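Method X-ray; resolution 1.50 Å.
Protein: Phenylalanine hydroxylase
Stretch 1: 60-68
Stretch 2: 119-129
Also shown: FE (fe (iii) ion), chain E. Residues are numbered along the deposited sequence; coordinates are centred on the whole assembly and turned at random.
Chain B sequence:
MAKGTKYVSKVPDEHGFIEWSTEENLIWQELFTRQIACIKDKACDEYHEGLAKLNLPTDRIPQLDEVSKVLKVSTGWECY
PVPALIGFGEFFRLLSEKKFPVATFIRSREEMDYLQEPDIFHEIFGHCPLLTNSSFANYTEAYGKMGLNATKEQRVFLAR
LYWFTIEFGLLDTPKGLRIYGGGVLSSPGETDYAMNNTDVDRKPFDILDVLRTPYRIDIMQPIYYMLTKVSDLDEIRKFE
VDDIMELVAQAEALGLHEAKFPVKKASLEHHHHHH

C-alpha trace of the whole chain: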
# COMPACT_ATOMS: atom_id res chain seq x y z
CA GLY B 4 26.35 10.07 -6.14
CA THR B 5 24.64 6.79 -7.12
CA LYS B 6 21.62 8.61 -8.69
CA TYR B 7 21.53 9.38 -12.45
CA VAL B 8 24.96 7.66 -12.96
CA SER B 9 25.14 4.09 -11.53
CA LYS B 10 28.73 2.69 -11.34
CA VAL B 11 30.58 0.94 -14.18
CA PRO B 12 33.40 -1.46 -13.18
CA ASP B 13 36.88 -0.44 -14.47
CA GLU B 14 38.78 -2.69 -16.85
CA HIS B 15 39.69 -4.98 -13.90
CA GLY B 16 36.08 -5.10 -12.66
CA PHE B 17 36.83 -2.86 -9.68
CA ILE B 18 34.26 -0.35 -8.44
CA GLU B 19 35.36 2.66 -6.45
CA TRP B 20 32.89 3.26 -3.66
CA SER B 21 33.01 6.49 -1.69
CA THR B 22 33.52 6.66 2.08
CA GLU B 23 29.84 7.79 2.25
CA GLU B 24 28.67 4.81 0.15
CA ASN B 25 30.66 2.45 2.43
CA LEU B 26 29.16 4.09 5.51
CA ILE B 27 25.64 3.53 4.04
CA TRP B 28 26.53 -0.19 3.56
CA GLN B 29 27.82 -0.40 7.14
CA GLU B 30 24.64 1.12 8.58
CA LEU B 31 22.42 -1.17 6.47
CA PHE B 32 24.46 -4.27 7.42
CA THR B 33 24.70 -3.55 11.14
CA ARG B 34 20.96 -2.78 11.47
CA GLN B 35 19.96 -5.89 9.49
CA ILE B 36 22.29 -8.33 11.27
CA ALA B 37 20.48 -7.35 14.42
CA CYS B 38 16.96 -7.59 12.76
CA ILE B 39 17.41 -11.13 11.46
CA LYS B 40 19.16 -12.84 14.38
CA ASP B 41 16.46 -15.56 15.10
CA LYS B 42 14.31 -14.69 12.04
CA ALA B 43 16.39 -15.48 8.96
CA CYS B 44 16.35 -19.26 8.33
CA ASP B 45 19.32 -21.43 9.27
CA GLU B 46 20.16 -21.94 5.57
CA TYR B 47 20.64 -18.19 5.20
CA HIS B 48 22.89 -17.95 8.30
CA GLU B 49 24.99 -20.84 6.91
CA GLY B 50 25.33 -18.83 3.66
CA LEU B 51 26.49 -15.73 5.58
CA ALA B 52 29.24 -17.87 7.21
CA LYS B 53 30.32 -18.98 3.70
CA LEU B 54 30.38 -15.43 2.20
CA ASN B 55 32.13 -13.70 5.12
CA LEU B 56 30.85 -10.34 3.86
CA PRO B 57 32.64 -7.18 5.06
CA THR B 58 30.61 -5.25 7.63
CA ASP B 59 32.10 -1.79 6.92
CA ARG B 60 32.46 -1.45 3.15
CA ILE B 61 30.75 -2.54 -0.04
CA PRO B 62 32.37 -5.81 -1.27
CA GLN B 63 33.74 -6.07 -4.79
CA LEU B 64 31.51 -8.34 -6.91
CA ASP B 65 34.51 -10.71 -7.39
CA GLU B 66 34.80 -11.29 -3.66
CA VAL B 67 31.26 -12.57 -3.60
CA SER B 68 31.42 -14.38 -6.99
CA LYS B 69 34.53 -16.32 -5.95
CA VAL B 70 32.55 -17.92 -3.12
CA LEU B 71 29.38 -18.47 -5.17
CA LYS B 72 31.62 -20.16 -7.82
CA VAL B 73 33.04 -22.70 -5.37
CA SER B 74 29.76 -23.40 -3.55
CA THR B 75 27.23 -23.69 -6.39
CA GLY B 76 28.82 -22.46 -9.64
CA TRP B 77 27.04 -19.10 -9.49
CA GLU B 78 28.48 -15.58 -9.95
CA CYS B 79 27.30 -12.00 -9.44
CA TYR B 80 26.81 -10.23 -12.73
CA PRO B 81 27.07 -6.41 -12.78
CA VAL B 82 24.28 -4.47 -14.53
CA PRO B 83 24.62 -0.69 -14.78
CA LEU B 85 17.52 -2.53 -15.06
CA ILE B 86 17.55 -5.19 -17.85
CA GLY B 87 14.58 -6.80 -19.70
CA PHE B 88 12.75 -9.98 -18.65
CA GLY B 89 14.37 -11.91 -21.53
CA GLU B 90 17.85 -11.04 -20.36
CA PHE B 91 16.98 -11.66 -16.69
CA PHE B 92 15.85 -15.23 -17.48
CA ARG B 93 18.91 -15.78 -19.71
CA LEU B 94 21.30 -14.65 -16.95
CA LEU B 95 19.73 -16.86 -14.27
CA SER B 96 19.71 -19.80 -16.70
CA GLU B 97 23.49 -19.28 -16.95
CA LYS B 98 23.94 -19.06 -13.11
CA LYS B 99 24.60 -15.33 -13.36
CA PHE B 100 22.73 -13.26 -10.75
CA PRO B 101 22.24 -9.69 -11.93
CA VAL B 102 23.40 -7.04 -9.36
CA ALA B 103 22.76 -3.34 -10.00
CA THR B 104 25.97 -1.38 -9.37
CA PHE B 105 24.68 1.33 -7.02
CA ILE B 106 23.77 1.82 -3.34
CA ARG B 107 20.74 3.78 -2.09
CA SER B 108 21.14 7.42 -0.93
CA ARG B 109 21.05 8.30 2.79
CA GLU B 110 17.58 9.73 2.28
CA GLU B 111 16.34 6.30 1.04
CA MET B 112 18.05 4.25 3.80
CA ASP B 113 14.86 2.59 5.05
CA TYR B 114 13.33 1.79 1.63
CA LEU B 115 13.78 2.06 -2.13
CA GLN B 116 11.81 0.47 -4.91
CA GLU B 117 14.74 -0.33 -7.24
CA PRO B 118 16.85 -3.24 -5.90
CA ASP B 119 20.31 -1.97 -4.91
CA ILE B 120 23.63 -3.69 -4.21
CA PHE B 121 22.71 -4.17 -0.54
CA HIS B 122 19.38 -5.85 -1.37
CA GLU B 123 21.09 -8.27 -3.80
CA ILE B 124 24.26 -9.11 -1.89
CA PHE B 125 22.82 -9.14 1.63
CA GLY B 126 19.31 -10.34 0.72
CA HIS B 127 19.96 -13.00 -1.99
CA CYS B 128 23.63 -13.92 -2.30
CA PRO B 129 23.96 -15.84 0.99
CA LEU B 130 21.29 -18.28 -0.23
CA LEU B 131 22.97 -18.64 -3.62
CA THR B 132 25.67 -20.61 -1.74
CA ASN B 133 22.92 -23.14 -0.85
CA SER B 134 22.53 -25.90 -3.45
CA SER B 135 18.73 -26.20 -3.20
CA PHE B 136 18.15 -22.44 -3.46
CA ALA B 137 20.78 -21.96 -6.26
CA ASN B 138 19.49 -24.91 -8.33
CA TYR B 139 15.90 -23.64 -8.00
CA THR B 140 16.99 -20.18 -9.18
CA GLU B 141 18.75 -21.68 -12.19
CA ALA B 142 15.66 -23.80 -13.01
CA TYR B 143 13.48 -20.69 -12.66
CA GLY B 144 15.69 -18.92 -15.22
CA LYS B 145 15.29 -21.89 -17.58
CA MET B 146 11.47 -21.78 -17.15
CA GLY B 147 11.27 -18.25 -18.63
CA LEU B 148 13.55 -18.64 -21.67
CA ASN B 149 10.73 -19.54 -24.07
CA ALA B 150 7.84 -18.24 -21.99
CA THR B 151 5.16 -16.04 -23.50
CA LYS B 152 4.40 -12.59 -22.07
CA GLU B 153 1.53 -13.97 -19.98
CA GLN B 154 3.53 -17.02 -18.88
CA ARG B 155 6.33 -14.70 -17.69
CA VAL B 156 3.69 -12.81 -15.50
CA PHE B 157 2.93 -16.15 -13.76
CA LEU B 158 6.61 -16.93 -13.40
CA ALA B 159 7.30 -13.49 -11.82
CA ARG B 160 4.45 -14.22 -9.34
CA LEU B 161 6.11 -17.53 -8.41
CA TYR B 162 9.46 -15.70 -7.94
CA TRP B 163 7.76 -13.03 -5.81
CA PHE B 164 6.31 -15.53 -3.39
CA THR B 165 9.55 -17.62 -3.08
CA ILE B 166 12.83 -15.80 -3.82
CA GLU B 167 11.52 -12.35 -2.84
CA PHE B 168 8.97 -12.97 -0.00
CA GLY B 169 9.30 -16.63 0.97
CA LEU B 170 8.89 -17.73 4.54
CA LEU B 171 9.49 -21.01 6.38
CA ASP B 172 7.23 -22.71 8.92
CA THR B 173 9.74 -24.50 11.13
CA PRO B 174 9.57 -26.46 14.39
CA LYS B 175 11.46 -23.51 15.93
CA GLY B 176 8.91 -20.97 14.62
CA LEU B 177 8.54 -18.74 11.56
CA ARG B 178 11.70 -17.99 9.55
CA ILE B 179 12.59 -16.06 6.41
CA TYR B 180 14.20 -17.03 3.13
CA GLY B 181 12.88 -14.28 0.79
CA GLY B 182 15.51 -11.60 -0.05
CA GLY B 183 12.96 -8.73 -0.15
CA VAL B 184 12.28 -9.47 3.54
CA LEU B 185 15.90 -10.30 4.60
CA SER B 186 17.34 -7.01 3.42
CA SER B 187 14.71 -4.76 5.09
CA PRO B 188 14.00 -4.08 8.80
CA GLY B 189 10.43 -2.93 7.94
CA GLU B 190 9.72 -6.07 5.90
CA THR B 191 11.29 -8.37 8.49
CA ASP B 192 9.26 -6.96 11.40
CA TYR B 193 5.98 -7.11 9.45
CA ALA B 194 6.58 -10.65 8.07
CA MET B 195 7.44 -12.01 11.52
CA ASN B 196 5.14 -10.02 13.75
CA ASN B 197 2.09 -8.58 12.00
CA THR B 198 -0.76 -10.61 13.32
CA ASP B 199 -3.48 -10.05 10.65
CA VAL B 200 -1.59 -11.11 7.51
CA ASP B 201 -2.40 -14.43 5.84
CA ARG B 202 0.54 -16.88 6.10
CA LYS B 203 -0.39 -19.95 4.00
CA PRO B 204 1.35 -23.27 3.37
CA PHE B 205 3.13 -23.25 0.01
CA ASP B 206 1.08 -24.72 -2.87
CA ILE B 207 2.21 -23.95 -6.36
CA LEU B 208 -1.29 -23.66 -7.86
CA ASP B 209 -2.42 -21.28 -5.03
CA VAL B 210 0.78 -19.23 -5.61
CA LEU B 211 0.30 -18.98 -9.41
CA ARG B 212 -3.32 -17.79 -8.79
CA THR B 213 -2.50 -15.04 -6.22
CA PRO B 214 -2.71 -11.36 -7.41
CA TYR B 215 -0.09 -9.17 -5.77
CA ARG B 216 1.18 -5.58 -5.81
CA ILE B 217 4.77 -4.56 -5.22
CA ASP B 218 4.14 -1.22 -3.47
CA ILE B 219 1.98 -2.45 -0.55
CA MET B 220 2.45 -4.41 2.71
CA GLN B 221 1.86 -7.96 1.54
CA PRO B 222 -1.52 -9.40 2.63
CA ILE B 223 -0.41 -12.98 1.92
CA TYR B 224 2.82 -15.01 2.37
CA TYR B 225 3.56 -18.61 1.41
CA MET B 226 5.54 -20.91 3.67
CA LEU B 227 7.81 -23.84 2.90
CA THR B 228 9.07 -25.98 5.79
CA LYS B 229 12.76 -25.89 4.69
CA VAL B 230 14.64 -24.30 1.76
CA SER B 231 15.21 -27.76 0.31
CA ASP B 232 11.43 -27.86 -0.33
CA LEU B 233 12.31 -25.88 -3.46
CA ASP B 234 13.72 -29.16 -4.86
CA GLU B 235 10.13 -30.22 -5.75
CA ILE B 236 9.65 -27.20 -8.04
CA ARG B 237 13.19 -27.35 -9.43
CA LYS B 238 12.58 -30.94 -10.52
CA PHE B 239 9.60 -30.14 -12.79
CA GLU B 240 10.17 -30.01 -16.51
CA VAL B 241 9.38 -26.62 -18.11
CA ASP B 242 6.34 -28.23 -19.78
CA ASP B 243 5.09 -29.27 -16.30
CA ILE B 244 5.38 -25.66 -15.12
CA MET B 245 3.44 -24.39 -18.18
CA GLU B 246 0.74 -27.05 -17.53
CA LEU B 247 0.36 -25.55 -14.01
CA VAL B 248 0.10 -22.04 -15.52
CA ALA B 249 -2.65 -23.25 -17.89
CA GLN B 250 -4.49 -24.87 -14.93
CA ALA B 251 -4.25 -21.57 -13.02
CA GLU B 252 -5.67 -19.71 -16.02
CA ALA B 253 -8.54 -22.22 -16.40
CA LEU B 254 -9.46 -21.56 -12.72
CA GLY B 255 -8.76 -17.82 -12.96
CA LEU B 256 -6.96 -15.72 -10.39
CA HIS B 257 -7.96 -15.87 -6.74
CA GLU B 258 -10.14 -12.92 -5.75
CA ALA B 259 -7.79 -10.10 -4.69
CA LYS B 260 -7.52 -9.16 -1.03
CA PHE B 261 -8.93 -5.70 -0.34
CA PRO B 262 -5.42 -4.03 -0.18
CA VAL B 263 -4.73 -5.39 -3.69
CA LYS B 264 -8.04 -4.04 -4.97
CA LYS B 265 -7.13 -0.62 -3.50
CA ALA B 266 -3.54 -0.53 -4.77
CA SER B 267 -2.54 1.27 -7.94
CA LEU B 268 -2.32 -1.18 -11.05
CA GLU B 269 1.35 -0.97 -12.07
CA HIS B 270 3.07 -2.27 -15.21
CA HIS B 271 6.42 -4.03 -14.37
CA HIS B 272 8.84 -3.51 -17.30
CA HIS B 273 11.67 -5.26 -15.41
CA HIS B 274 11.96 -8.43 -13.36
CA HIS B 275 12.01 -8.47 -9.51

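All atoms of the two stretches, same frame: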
# COMPACT_ATOMS: atom_id res chain seq x y z
N ARG B 60 32.31 -1.98 4.49
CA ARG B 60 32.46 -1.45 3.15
C ARG B 60 31.72 -2.33 2.16
O ARG B 60 31.46 -3.50 2.45
CB ARG B 60 33.93 -1.32 2.76
CG ARG B 60 34.73 -2.60 2.80
CD ARG B 60 36.13 -2.40 2.21
CZ ARG B 60 36.20 -5.14 1.12
NH1 ARG B 60 35.78 -4.76 -0.09
NH2 ARG B 60 36.45 -6.42 1.39
N ILE B 61 31.38 -1.75 1.02
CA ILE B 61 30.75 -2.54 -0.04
C ILE B 61 31.74 -3.56 -0.67
O ILE B 61 32.83 -3.16 -1.12
CB ILE B 61 30.13 -1.64 -1.12
CG1 ILE B 61 29.12 -0.65 -0.47
CG2 ILE B 61 29.49 -2.49 -2.25
CD1 ILE B 61 28.75 0.51 -1.36
N PRO B 62 31.41 -4.88 -0.68
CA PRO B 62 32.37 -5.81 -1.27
C PRO B 62 32.46 -5.63 -2.78
O PRO B 62 31.47 -5.27 -3.42
CB PRO B 62 31.80 -7.21 -0.93
CG PRO B 62 30.32 -6.99 -0.85
CD PRO B 62 30.22 -5.59 -0.15
N GLN B 63 33.65 -5.91 -3.35
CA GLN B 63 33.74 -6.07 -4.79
C GLN B 63 32.97 -7.30 -5.22
O GLN B 63 32.98 -8.33 -4.49
CB GLN B 63 35.22 -6.18 -5.17
CG GLN B 63 35.97 -4.90 -4.84
CD GLN B 63 35.46 -3.71 -5.60
OE1 GLN B 63 35.15 -3.79 -6.80
NE2 GLN B 63 35.36 -2.57 -4.91
N LEU B 64 32.33 -7.21 -6.40
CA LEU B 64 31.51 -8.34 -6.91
C LEU B 64 32.37 -9.62 -6.95
O LEU B 64 31.91 -10.69 -6.58
CB LEU B 64 30.85 -8.04 -8.25
CG LEU B 64 29.74 -6.98 -8.14
CD1 LEU B 64 28.91 -6.91 -9.45
CD2 LEU B 64 28.84 -7.20 -6.91
N ASP B 65 33.65 -9.51 -7.34
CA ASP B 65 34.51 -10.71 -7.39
C ASP B 65 34.68 -11.42 -6.07
O ASP B 65 34.83 -12.66 -6.03
CB ASP B 65 35.90 -10.37 -7.93
CG ASP B 65 35.89 -10.17 -9.42
OD2 ASP B 65 37.01 -9.97 -9.98
N GLU B 66 34.64 -10.66 -4.97
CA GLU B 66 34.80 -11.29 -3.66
C GLU B 66 33.59 -12.12 -3.25
O GLU B 66 33.71 -13.09 -2.46
CB GLU B 66 35.20 -10.27 -2.60
CG GLU B 66 36.66 -9.71 -2.90
CD GLU B 66 37.70 -10.79 -3.40
OE1 GLU B 66 38.07 -10.81 -4.61
OE2 GLU B 66 38.15 -11.61 -2.57
N VAL B 67 32.44 -11.77 -3.83
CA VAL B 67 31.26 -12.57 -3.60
C VAL B 67 31.19 -13.72 -4.62
O VAL B 67 30.96 -14.88 -4.26
CB VAL B 67 30.00 -11.69 -3.63
CG1 VAL B 67 28.82 -12.55 -3.37
CG2 VAL B 67 30.11 -10.56 -2.61
N SER B 68 31.42 -13.38 -5.90
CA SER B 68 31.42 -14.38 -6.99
C SER B 68 32.37 -15.53 -6.73
O SER B 68 32.01 -16.69 -6.95
CB SER B 68 31.76 -13.73 -8.35
OG SER B 68 30.76 -12.80 -8.75
N ASP B 119 18.94 -2.49 -4.90
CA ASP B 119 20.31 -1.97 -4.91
C ASP B 119 21.31 -3.06 -4.53
O ASP B 119 20.94 -4.22 -4.29
CB ASP B 119 20.47 -0.66 -4.09
CG ASP B 119 20.49 -0.89 -2.60
OD1 ASP B 119 20.84 0.10 -1.89
OD2 ASP B 119 20.26 -2.04 -2.11
N ILE B 120 22.59 -2.70 -4.44
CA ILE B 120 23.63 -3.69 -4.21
C ILE B 120 23.48 -4.34 -2.83
O ILE B 120 23.80 -5.53 -2.67
CB ILE B 120 25.03 -3.09 -4.45
CG1 ILE B 120 26.06 -4.20 -4.51
CG2 ILE B 120 25.44 -2.07 -3.39
CD1 ILE B 120 27.43 -3.69 -5.15
N PHE B 121 22.98 -3.57 -1.84
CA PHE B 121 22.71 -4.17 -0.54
C PHE B 121 21.57 -5.22 -0.59
O PHE B 121 21.73 -6.34 -0.05
CB PHE B 121 22.44 -3.09 0.53
CG PHE B 121 22.23 -3.69 1.89
CD1 PHE B 121 23.33 -4.10 2.64
CD2 PHE B 121 20.93 -3.96 2.40
CE1 PHE B 121 23.16 -4.73 3.92
CE2 PHE B 121 20.75 -4.58 3.65
CZ PHE B 121 21.84 -4.97 4.42
N HIS B 122 20.45 -4.86 -1.19
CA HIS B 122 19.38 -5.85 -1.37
C HIS B 122 19.91 -7.16 -2.00
O HIS B 122 19.66 -8.25 -1.51
CB HIS B 122 18.23 -5.29 -2.21
CG HIS B 122 17.26 -6.35 -2.62
ND1 HIS B 122 16.51 -7.05 -1.68
CD2 HIS B 122 16.99 -6.92 -3.82
CE1 HIS B 122 15.75 -7.94 -2.31
NE2 HIS B 122 16.03 -7.88 -3.61
N GLU B 123 20.69 -7.05 -3.07
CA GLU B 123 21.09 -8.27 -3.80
C GLU B 123 22.13 -9.04 -3.02
O GLU B 123 21.99 -10.27 -2.91
CB GLU B 123 21.66 -7.93 -5.21
CG GLU B 123 20.77 -7.02 -6.08
CD GLU B 123 19.48 -7.66 -6.55
OE1 GLU B 123 19.09 -8.76 -6.05
OE2 GLU B 123 18.85 -7.05 -7.46
N ILE B 124 23.18 -8.36 -2.52
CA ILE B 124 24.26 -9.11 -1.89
C ILE B 124 23.86 -9.60 -0.48
O ILE B 124 24.11 -10.75 -0.14
CB ILE B 124 25.60 -8.29 -1.90
CG1 ILE B 124 26.08 -8.12 -3.35
CG2 ILE B 124 26.68 -8.97 -1.06
CD1 ILE B 124 27.45 -7.44 -3.46
N PHE B 125 23.24 -8.72 0.32
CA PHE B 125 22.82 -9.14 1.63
C PHE B 125 21.55 -10.02 1.57
O PHE B 125 21.43 -11.07 2.26
CB PHE B 125 22.62 -7.93 2.53
CG PHE B 125 22.42 -8.30 3.96
CD1 PHE B 125 23.48 -8.26 4.88
CD2 PHE B 125 21.16 -8.62 4.38
CE1 PHE B 125 23.27 -8.63 6.24
CE2 PHE B 125 20.92 -8.97 5.68
CZ PHE B 125 21.93 -8.98 6.62
N GLY B 126 20.58 -9.60 0.76
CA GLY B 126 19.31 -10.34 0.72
C GLY B 126 19.33 -11.70 0.02
O GLY B 126 18.65 -12.64 0.48
N HIS B 127 20.01 -11.78 -1.15
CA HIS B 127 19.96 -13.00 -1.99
C HIS B 127 21.25 -13.84 -2.00
O HIS B 127 21.23 -15.08 -1.96
CB HIS B 127 19.56 -12.68 -3.43
CG HIS B 127 18.16 -12.15 -3.57
ND1 HIS B 127 17.04 -12.79 -3.07
CD2 HIS B 127 17.71 -11.00 -4.14
CE1 HIS B 127 15.96 -12.07 -3.35
NE2 HIS B 127 16.34 -10.98 -3.98
N CYS B 128 22.39 -13.17 -2.04
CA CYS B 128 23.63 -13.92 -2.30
C CYS B 128 23.94 -14.99 -1.21
O CYS B 128 24.46 -16.06 -1.54
CB CYS B 128 24.79 -12.95 -2.52
SG CYS B 128 24.71 -12.24 -4.16
N PRO B 129 23.64 -14.74 0.08
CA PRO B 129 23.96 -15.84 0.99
C PRO B 129 23.22 -17.17 0.66
O PRO B 129 23.78 -18.27 0.85
CB PRO B 129 23.51 -15.31 2.37
CG PRO B 129 23.59 -13.82 2.23
CD PRO B 129 23.12 -13.55 0.79
FE FE E . 15.26 -9.32 -4.82
O HOH W 1 16.50 -9.13 -6.49
O HOH W 2 14.19 -7.69 -5.96

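A helix that carries metal ligands on one side can pack through plain hydrocarbon side chains on another, and this pair of segments from phenylalanine hydroxylase is a compact example. The first stretch is extended from Arg60 to Gln63 and then turns into a helix that runs past Ser68; the second is helical from Ile120 onward. The two helix axes are nearly parallel, 4° apart in direction, yet approach no closer than 12.1 Å, a gap that side chains must fill. Asp119 caps the second helix: its OD2 accepts from His122 N at 3.0 Å, in an almost straight bond. Farther along, Glu123 O receives both His127 N at 3.0 Å and Cys128 N at 3.1 Å, as the turn widens to the pi type. Pro129, which has no amide hydrogen to give, coincides with a kink.

No hydrogen bond links the stretches; the contact is entirely apolar. Ile120, Ile124 and Cys128, spaced four residues apart, direct their CA-to-CB bonds toward the first stretch and form a stripe along the helix. Ile124 is its centre. Ile124 CD1 lies 3.7 Å from Leu64 CD2 and 3.9 Å from Pro62 CG, while Ile124 CG2 meets Val67 CG2 at 4.1 Å. The CA-to-CB bond of Leu64 points sideways, but the end of the side chain comes nearer, so that Leu64 CD2 also lies 4.2 Å from Ile120 CD1. Ile120 CD1 also packs against Ile61 CG2 at 3.8 Å, extending the contact into the loop. At the far end Val67 CG1 reaches Cys128 CB at 4.1 Å.

His122 and His127 take no part in this packing; His122 NE2 binds FE at 2.0 Å and His127 NE2 binds FE at 2.1 Å. One helix thus serves both packing and coordination through different residues.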